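Local coordinates for hypothetical protein PA2218 (Pseudomonas aeruginosa, PDB 2HDW), which is uncharacterised but has an alpha/beta hydrolase fold and is probably a hydrolase, at residues 56-70 and 109-122. Residues are numbered along the deposited sequence; the frame is centred on the assembly and turned at random.
Sequences WDKTFPLSAKVEHRK and KEQSSGLYAQTMAE
Phe60 lies on the first turn of helix 112-122, where Gly114 has no side chain to hold the ring off. Its CG sits between the backbone N and the carbonyl carbon (chi1 53°), which turns the ring in toward the helix. Leu115 CA makes a CH-pi contact over one face, 3.8 Å from the ring centroid. Lys58 CB lies over the opposite face, toward the rim. The CZ atom of Phe60 comes within 3.3 Å of Gly114 C. The Gln118 amide passes Phe60 with its plane 76° from the ring and ends near the backbone of Pro61 and Ser63.

Beside the ring, Glu110 O takes two bonds from Thr59. Thr59 N donates at 3.0 Å to Glu110 O, and Thr59 OG1 approaches the same oxygen on a lone pair at 2.7 Å. These bonds tie the loop to the backbone just before the helix.

The Glu110 side chain bends at chi2 (76°) into a charged cluster. A water joins Glu110 OE2, Asp57 OD1, Lys58 NZ and Lys70 NZ. Glu110 OE2 also forms a salt bridge with Lys109 NZ at 2.7 Å. Lys58 also forms a salt bridge with Asp84, and Lys70 with Glu137. Arg276 bridges both Asp57 and Glu110, and Asp57 also bonds to His274. The lysines and Arg276 probably offset the closeness of Asp57 and Glu110.

Further along the helix, Val66 CG2 packs 3.9 Å from Ala121 CB. The loop and edge strand 66-74 thus cover one side of helix 112-122 in the alpha/beta hydrolase fold. Strand 66-74 pairs with strand 80-88, while other sides of the helix meet strand 96-102 and helix 356-366.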
ATOM      1  N   TRP A  56      17.726 -11.029   6.707  1.00 18.63           N
ATOM      2  CA  TRP A  56      16.560 -10.440   7.342  1.00 17.83           C
ATOM      3  C   TRP A  56      16.828  -8.942   7.380  1.00 18.13           C
ATOM      4  O   TRP A  56      17.462  -8.428   8.308  1.00 17.60           O
ATOM      5  CB  TRP A  56      16.350 -10.976   8.763  1.00 17.48           C
ATOM      6  CG  TRP A  56      15.125 -10.382   9.404  1.00 17.03           C
ATOM      7  CD1 TRP A  56      15.079  -9.344  10.290  1.00 17.59           C
ATOM      8  CD2 TRP A  56      13.764 -10.738   9.134  1.00 16.59           C
ATOM      9  NE1 TRP A  56      13.772  -9.027  10.587  1.00 17.51           N
ATOM     10  CE2 TRP A  56      12.945  -9.867   9.889  1.00 17.88           C
ATOM     11  CE3 TRP A  56      13.155 -11.704   8.319  1.00 17.65           C
ATOM     12  CZ2 TRP A  56      11.548  -9.936   9.855  1.00 17.34           C
ATOM     13  CZ3 TRP A  56      11.764 -11.771   8.285  1.00 16.88           C
ATOM     14  CH2 TRP A  56      10.978 -10.892   9.049  1.00 17.67           C
ATOM     15  N   ASP A  57      16.361  -8.247   6.348  1.00 17.07           N
ATOM     16  CA  ASP A  57      16.564  -6.809   6.240  1.00 16.25           C
ATOM     17  C   ASP A  57      15.277  -6.023   6.497  1.00 16.71           C
ATOM     18  O   ASP A  57      15.095  -4.928   5.961  1.00 15.68           O
ATOM     19  CB  ASP A  57      17.120  -6.476   4.849  1.00 16.25           C
ATOM     20  CG  ASP A  57      16.145  -6.806   3.730  1.00 16.76           C
ATOM     21  OD1 ASP A  57      15.354  -7.763   3.877  1.00 18.15           O
ATOM     22  OD2 ASP A  57      16.176  -6.113   2.694  1.00 17.64           O
ATOM     23  N   LYS A  58      14.386  -6.582   7.313  1.00 16.04           N
ATOM     24  CA  LYS A  58      13.136  -5.903   7.642  1.00 14.69           C
ATOM     25  C   LYS A  58      13.418  -4.776   8.640  1.00 15.80           C
ATOM     26  O   LYS A  58      14.475  -4.746   9.278  1.00 13.35           O
ATOM     27  CB  LYS A  58      12.121  -6.887   8.241  1.00 14.10           C
ATOM     28  CG  LYS A  58      11.248  -7.645   7.222  1.00 14.51           C
ATOM     29  CD  LYS A  58      12.055  -8.566   6.314  1.00 13.48           C
ATOM     30  CE  LYS A  58      11.137  -9.399   5.413  1.00 12.27           C
ATOM     31  NZ  LYS A  58      11.895 -10.147   4.360  1.00 11.80           N
ATOM     32  N   THR A  59      12.466  -3.857   8.767  1.00 14.68           N
ATOM     33  CA  THR A  59      12.594  -2.723   9.672  1.00 14.61           C
ATOM     34  C   THR A  59      12.086  -3.082  11.065  1.00 15.50           C
ATOM     35  O   THR A  59      11.935  -2.215  11.922  1.00 14.79           O
ATOM     36  CB  THR A  59      11.799  -1.515   9.156  1.00 14.20           C
ATOM     37  OG1 THR A  59      10.459  -1.923   8.862  1.00 12.72           O
ATOM     38  CG2 THR A  59      12.444  -0.942   7.903  1.00 12.52           C
ATOM     39  N   PHE A  60      11.822  -4.369  11.272  1.00 13.76           N
ATOM     40  CA  PHE A  60      11.330  -4.876  12.546  1.00 15.33           C
ATOM     41  C   PHE A  60      11.912  -6.275  12.717  1.00 15.92           C
ATOM     42  O   PHE A  60      12.254  -6.934  11.735  1.00 16.48           O
ATOM     43  CB  PHE A  60       9.802  -4.927  12.524  1.00 13.33           C
ATOM     44  CG  PHE A  60       9.248  -5.674  11.350  1.00 14.52           C
ATOM     45  CD1 PHE A  60       9.069  -7.051  11.406  1.00 13.63           C
ATOM     46  CD2 PHE A  60       8.970  -5.007  10.159  1.00 14.55           C
ATOM     47  CE1 PHE A  60       8.624  -7.756  10.291  1.00 14.19           C
ATOM     48  CE2 PHE A  60       8.528  -5.703   9.039  1.00 15.08           C
ATOM     49  CZ  PHE A  60       8.355  -7.082   9.108  1.00 13.79           C
ATOM     50  N   PRO A  61      12.023  -6.755  13.965  1.00 17.69           N
ATOM     51  CA  PRO A  61      12.583  -8.090  14.206  1.00 17.47           C
ATOM     52  C   PRO A  61      11.642  -9.218  13.814  1.00 17.86           C
ATOM     53  O   PRO A  61      10.420  -9.073  13.873  1.00 17.86           O
ATOM     54  CB  PRO A  61      12.855  -8.094  15.715  1.00 17.30           C
ATOM     55  CG  PRO A  61      12.792  -6.636  16.123  1.00 17.76           C
ATOM     56  CD  PRO A  61      11.706  -6.095  15.240  1.00 16.74           C
ATOM     57  N   LEU A  62      12.223 -10.347  13.424  1.00 17.83           N
ATOM     58  CA  LEU A  62      11.445 -11.518  13.052  1.00 19.37           C
ATOM     59  C   LEU A  62      10.804 -12.081  14.320  1.00 19.55           C
ATOM     60  O   LEU A  62      11.464 -12.213  15.350  1.00 20.10           O
ATOM     61  CB  LEU A  62      12.358 -12.572  12.418  1.00 20.12           C
ATOM     62  CG  LEU A  62      11.744 -13.935  12.091  1.00 19.66           C
ATOM     63  CD1 LEU A  62      10.613 -13.788  11.078  1.00 20.81           C
ATOM     64  CD2 LEU A  62      12.836 -14.838  11.543  1.00 21.55           C
ATOM     65  N   SER A  63       9.517 -12.399  14.241  1.00 19.43           N
ATOM     66  CA  SER A  63       8.783 -12.940  15.381  1.00 19.61           C
ATOM     67  C   SER A  63       8.951 -14.448  15.521  1.00 20.40           C
ATOM     68  O   SER A  63       8.830 -15.195  14.549  1.00 18.27           O
ATOM     69  CB  SER A  63       7.296 -12.613  15.252  1.00 20.20           C
ATOM     70  OG  SER A  63       6.557 -13.288  16.255  1.00 20.71           O
ATOM     71  N   ALA A  64       9.215 -14.894  16.744  1.00 21.08           N
ATOM     72  CA  ALA A  64       9.402 -16.317  17.003  1.00 21.28           C
ATOM     73  C   ALA A  64       8.083 -17.075  16.930  1.00 21.19           C
ATOM     74  O   ALA A  64       8.071 -18.299  16.882  1.00 23.19           O
ATOM     75  CB  ALA A  64      10.043 -16.516  18.374  1.00 22.44           C
ATOM     76  N   LYS A  65       6.972 -16.347  16.922  1.00 20.79           N
ATOM     77  CA  LYS A  65       5.660 -16.973  16.868  1.00 20.61           C
ATOM     78  C   LYS A  65       5.148 -17.196  15.445  1.00 19.91           C
ATOM     79  O   LYS A  65       4.036 -17.677  15.247  1.00 19.62           O
ATOM     80  CB  LYS A  65       4.646 -16.127  17.642  1.00 22.17           C
ATOM     81  CG  LYS A  65       4.932 -16.030  19.130  1.00 25.44           C
ATOM     82  CD  LYS A  65       3.758 -15.420  19.876  1.00 27.68           C
ATOM     83  CE  LYS A  65       3.973 -15.471  21.385  1.00 29.56           C
ATOM     84  NZ  LYS A  65       2.784 -14.970  22.130  1.00 30.00           N
ATOM     85  N   VAL A  66       5.961 -16.864  14.451  1.00 18.33           N
ATOM     86  CA  VAL A  66       5.526 -17.027  13.074  1.00 18.95           C
ATOM     87  C   VAL A  66       6.545 -17.750  12.204  1.00 18.17           C
ATOM     88  O   VAL A  66       7.733 -17.772  12.513  1.00 18.26           O
ATOM     89  CB  VAL A  66       5.221 -15.649  12.437  1.00 20.06           C
ATOM     90  CG1 VAL A  66       4.712 -15.825  11.026  1.00 23.12           C
ATOM     91  CG2 VAL A  66       4.193 -14.907  13.281  1.00 20.20           C
ATOM     92  N   GLU A  67       6.054 -18.355  11.129  1.00 18.08           N
ATOM     93  CA  GLU A  67       6.893 -19.054  10.168  1.00 18.62           C
ATOM     94  C   GLU A  67       6.939 -18.132   8.961  1.00 18.46           C
ATOM     95  O   GLU A  67       5.897 -17.733   8.442  1.00 18.63           O
ATOM     96  CB  GLU A  67       6.269 -20.387   9.762  1.00 21.49           C
ATOM     97  CG  GLU A  67       6.200 -21.418  10.870  1.00 26.16           C
ATOM     98  CD  GLU A  67       5.519 -22.703  10.422  1.00 27.98           C
ATOM     99  OE1 GLU A  67       5.448 -23.648  11.234  1.00 30.78           O
ATOM    100  OE2 GLU A  67       5.054 -22.765   9.259  1.00 27.65           O
ATOM    101  N   HIS A  68       8.142 -17.800   8.512  1.00 17.73           N
ATOM    102  CA  HIS A  68       8.295 -16.899   7.384  1.00 17.94           C
ATOM    103  C   HIS A  68       9.120 -17.430   6.222  1.00 19.18           C
ATOM    104  O   HIS A  68      10.079 -18.179   6.412  1.00 17.25           O
ATOM    105  CB  HIS A  68       8.910 -15.579   7.856  1.00 17.47           C
ATOM    106  CG  HIS A  68       9.457 -14.745   6.741  1.00 18.58           C
ATOM    107  ND1 HIS A  68      10.670 -15.010   6.142  1.00 19.41           N
ATOM    108  CD2 HIS A  68       8.921 -13.702   6.062  1.00 17.79           C
ATOM    109  CE1 HIS A  68      10.858 -14.167   5.142  1.00 19.37           C
ATOM    110  NE2 HIS A  68       9.811 -13.363   5.072  1.00 18.70           N
ATOM    111  N   ARG A  69       8.729 -17.018   5.017  1.00 19.62           N
ATOM    112  CA  ARG A  69       9.428 -17.385   3.788  1.00 18.66           C
ATOM    113  C   ARG A  69       8.993 -16.425   2.677  1.00 17.68           C
ATOM    114  O   ARG A  69       7.899 -15.849   2.732  1.00 15.74           O
ATOM    115  CB  ARG A  69       9.143 -18.845   3.403  1.00 21.85           C
ATOM    116  CG  ARG A  69       7.753 -19.139   2.850  1.00 21.88           C
ATOM    117  CD  ARG A  69       7.725 -20.563   2.292  1.00 24.43           C
ATOM    118  NE  ARG A  69       6.673 -20.781   1.300  1.00 26.23           N
ATOM    119  CZ  ARG A  69       5.415 -21.097   1.591  1.00 27.12           C
ATOM    120  NH1 ARG A  69       5.039 -21.240   2.857  1.00 27.74           N
ATOM    121  NH2 ARG A  69       4.533 -21.273   0.612  1.00 23.75           N
ATOM    122  N   LYS A  70       9.851 -16.237   1.679  1.00 14.60           N
ATOM    123  CA  LYS A  70       9.543 -15.325   0.579  1.00 14.71           C
ATOM    124  C   LYS A  70       8.913 -16.076  -0.588  1.00 14.43           C
ATOM    125  O   LYS A  70       9.256 -17.223  -0.860  1.00 14.15           O
ATOM    126  CB  LYS A  70      10.818 -14.609   0.118  1.00 16.05           C
ATOM    127  CG  LYS A  70      11.745 -14.217   1.272  1.00 17.60           C
ATOM    128  CD  LYS A  70      11.951 -12.710   1.420  1.00 18.02           C
ATOM    129  CE  LYS A  70      12.805 -12.136   0.312  1.00 16.14           C
ATOM    130  NZ  LYS A  70      13.400 -10.816   0.698  1.00 12.70           N
ATOM    131  N   LYS A 109       7.846  -3.982   1.130  1.00 10.19           N
ATOM    132  CA  LYS A 109       7.377  -4.941   2.119  1.00 11.40           C
ATOM    133  C   LYS A 109       8.194  -5.017   3.409  1.00 11.33           C
ATOM    134  O   LYS A 109       7.684  -5.466   4.432  1.00 13.43           O
ATOM    135  CB  LYS A 109       7.301  -6.334   1.487  1.00 11.42           C
ATOM    136  CG  LYS A 109       8.651  -6.894   1.035  1.00 12.32           C
ATOM    137  CD  LYS A 109       8.465  -8.151   0.195  1.00 11.55           C
ATOM    138  CE  LYS A 109       9.797  -8.822  -0.144  1.00 11.25           C
ATOM    139  NZ  LYS A 109      10.763  -7.909  -0.822  1.00  5.44           N
ATOM    140  N   GLU A 110       9.454  -4.597   3.372  1.00 11.00           N
ATOM    141  CA  GLU A 110      10.277  -4.654   4.577  1.00 11.29           C
ATOM    142  C   GLU A 110       9.925  -3.534   5.557  1.00 11.90           C
ATOM    143  O   GLU A 110      10.388  -3.521   6.699  1.00 11.52           O
ATOM    144  CB  GLU A 110      11.766  -4.582   4.221  1.00 12.24           C
ATOM    145  CG  GLU A 110      12.293  -5.788   3.433  1.00  9.29           C
ATOM    146  CD  GLU A 110      11.893  -5.768   1.963  1.00 11.03           C
ATOM    147  OE1 GLU A 110      11.368  -4.736   1.485  1.00  9.05           O
ATOM    148  OE2 GLU A 110      12.120  -6.784   1.274  1.00 12.13           O
ATOM    149  N   GLN A 111       9.100  -2.594   5.106  1.00 11.12           N
ATOM    150  CA  GLN A 111       8.701  -1.487   5.951  1.00 11.37           C
ATOM    151  C   GLN A 111       7.347  -1.756   6.623  1.00 11.44           C
ATOM    152  O   GLN A 111       7.096  -2.877   7.068  1.00 11.65           O
ATOM    153  CB  GLN A 111       8.719  -0.187   5.125  1.00 10.39           C
ATOM    154  CG  GLN A 111      10.145   0.156   4.654  1.00  8.31           C
ATOM    155  CD  GLN A 111      10.209   1.246   3.597  1.00 12.23           C
ATOM    156  OE1 GLN A 111       9.491   1.204   2.594  1.00 10.46           O
ATOM    157  NE2 GLN A 111      11.093   2.220   3.804  1.00 10.43           N
ATOM    158  N   SER A 112       6.480  -0.753   6.687  1.00 10.51           N
ATOM    159  CA  SER A 112       5.186  -0.887   7.355  1.00 11.84           C
ATOM    160  C   SER A 112       4.295  -2.092   7.020  1.00 11.93           C
ATOM    161  O   SER A 112       3.761  -2.730   7.933  1.00 11.58           O
ATOM    162  CB  SER A 112       4.373   0.397   7.172  1.00 11.16           C
ATOM    163  OG  SER A 112       3.260   0.411   8.052  1.00 12.04           O
ATOM    164  N   SER A 113       4.110  -2.405   5.740  1.00 10.76           N
ATOM    165  CA  SER A 113       3.252  -3.537   5.388  1.00 11.44           C
ATOM    166  C   SER A 113       3.761  -4.831   6.021  1.00 11.70           C
ATOM    167  O   SER A 113       2.976  -5.665   6.474  1.00 12.53           O
ATOM    168  CB  SER A 113       3.139  -3.695   3.863  1.00 10.21           C
ATOM    169  OG  SER A 113       4.405  -3.877   3.247  1.00 10.74           O
ATOM    170  N   GLY A 114       5.079  -4.994   6.052  1.00 12.99           N
ATOM    171  CA  GLY A 114       5.660  -6.182   6.651  1.00 12.20           C
ATOM    172  C   GLY A 114       5.364  -6.245   8.136  1.00 12.16           C
ATOM    173  O   GLY A 114       5.028  -7.306   8.668  1.00 11.73           O
ATOM    174  N   LEU A 115       5.496  -5.110   8.818  1.00 12.56           N
ATOM    175  CA  LEU A 115       5.218  -5.047  10.252  1.00 12.03           C
ATOM    176  C   LEU A 115       3.761  -5.436  10.505  1.00 12.19           C
ATOM    177  O   LEU A 115       3.459  -6.176  11.442  1.00 12.67           O
ATOM    178  CB  LEU A 115       5.469  -3.633  10.781  1.00 12.67           C
ATOM    179  CG  LEU A 115       5.064  -3.379  12.234  1.00 14.23           C
ATOM    180  CD1 LEU A 115       5.906  -4.238  13.160  1.00 15.06           C
ATOM    181  CD2 LEU A 115       5.265  -1.909  12.560  1.00 18.20           C
ATOM    182  N   TYR A 116       2.858  -4.929   9.670  1.00 11.87           N
ATOM    183  CA  TYR A 116       1.438  -5.254   9.799  1.00 10.90           C
ATOM    184  C   TYR A 116       1.200  -6.747   9.568  1.00 10.15           C
ATOM    185  O   TYR A 116       0.506  -7.398  10.348  1.00  9.55           O
ATOM    186  CB  TYR A 116       0.605  -4.468   8.785  1.00  9.10           C
ATOM    187  CG  TYR A 116       0.130  -3.112   9.253  1.00 10.48           C
ATOM    188  CD1 TYR A 116       1.023  -2.052   9.443  1.00 10.76           C
ATOM    189  CD2 TYR A 116      -1.223  -2.875   9.464  1.00  7.42           C
ATOM    190  CE1 TYR A 116       0.562  -0.781   9.829  1.00  8.67           C
ATOM    191  CE2 TYR A 116      -1.689  -1.622   9.844  1.00  9.11           C
ATOM    192  CZ  TYR A 116      -0.799  -0.583  10.021  1.00  9.24           C
ATOM    193  OH  TYR A 116      -1.291   0.655  10.368  1.00 12.08           O
ATOM    194  N   ALA A 117       1.777  -7.280   8.493  1.00 10.78           N
ATOM    195  CA  ALA A 117       1.616  -8.693   8.150  1.00  9.55           C
ATOM    196  C   ALA A 117       2.101  -9.639   9.244  1.00 10.27           C
ATOM    197  O   ALA A 117       1.421 -10.609   9.582  1.00  7.91           O
ATOM    198  CB  ALA A 117       2.337  -9.002   6.834  1.00  9.43           C
ATOM    199  N   GLN A 118       3.279  -9.370   9.797  1.00 10.36           N
ATOM    200  CA  GLN A 118       3.796 -10.236  10.845  1.00 12.96           C
ATOM    201  C   GLN A 118       2.936 -10.151  12.099  1.00 11.80           C
ATOM    202  O   GLN A 118       2.653 -11.164  12.736  1.00 12.56           O
ATOM    203  CB  GLN A 118       5.242  -9.874  11.202  1.00 12.66           C
ATOM    204  CG  GLN A 118       5.844 -10.862  12.194  1.00 12.91           C
ATOM    205  CD  GLN A 118       7.314 -10.636  12.460  1.00 14.16           C
ATOM    206  OE1 GLN A 118       7.702  -9.667  13.111  1.00 16.89           O
ATOM    207  NE2 GLN A 118       8.143 -11.537  11.960  1.00 11.03           N
ATOM    208  N   THR A 119       2.528  -8.935  12.446  1.00 12.89           N
ATOM    209  CA  THR A 119       1.710  -8.706  13.629  1.00 13.22           C
ATOM    210  C   THR A 119       0.368  -9.413  13.506  1.00 12.91           C
ATOM    211  O   THR A 119      -0.107 -10.029  14.459  1.00 13.10           O
ATOM    212  CB  THR A 119       1.464  -7.201  13.850  1.00 12.47           C
ATOM    213  OG1 THR A 119       2.721  -6.528  13.961  1.00 11.90           O
ATOM    214  CG2 THR A 119       0.660  -6.965  15.125  1.00 15.77           C
ATOM    215  N   MET A 120      -0.245  -9.336  12.331  1.00 11.77           N
ATOM    216  CA  MET A 120      -1.534  -9.986  12.147  1.00 12.28           C
ATOM    217  C   MET A 120      -1.372 -11.505  12.086  1.00 12.22           C
ATOM    218  O   MET A 120      -2.289 -12.250  12.432  1.00  9.83           O
ATOM    219  CB  MET A 120      -2.225  -9.440  10.898  1.00 12.35           C
ATOM    220  CG  MET A 120      -2.697  -7.990  11.069  1.00 11.36           C
ATOM    221  SD  MET A 120      -3.905  -7.769  12.419  1.00  2.49           S
ATOM    222  CE  MET A 120      -5.211  -8.643  11.777  1.00  8.27           C
ATOM    223  N   ALA A 121      -0.196 -11.963  11.666  1.00 13.47           N
ATOM    224  CA  ALA A 121       0.075 -13.398  11.619  1.00 13.67           C
ATOM    225  C   ALA A 121       0.162 -13.904  13.063  1.00 14.55           C
ATOM    226  O   ALA A 121      -0.166 -15.053  13.350  1.00 13.43           O
ATOM    227  CB  ALA A 121       1.377 -13.664  10.891  1.00 12.75           C
ATOM    228  N   GLU A 122       0.612 -13.046  13.973  1.00 15.13           N
ATOM    229  CA  GLU A 122       0.688 -13.431  15.378  1.00 16.97           C
ATOM    230  C   GLU A 122      -0.734 -13.466  15.927  1.00 16.91           C
ATOM    231  O   GLU A 122      -0.998 -14.081  16.962  1.00 16.85           O
ATOM    232  CB  GLU A 122       1.505 -12.422  16.191  1.00 20.27           C
ATOM    233  CG  GLU A 122       2.958 -12.276  15.775  1.00 22.58           C
ATOM    234  CD  GLU A 122       3.739 -11.395  16.734  1.00 26.48           C
ATOM    235  OE1 GLU A 122       3.239 -10.304  17.081  1.00 25.66           O
ATOM    236  OE2 GLU A 122       4.853 -11.789  17.140  1.00 27.11           O
TER
HETATM  237  O   HOH W   1      13.414  -8.782   2.414  1.00 13.35           O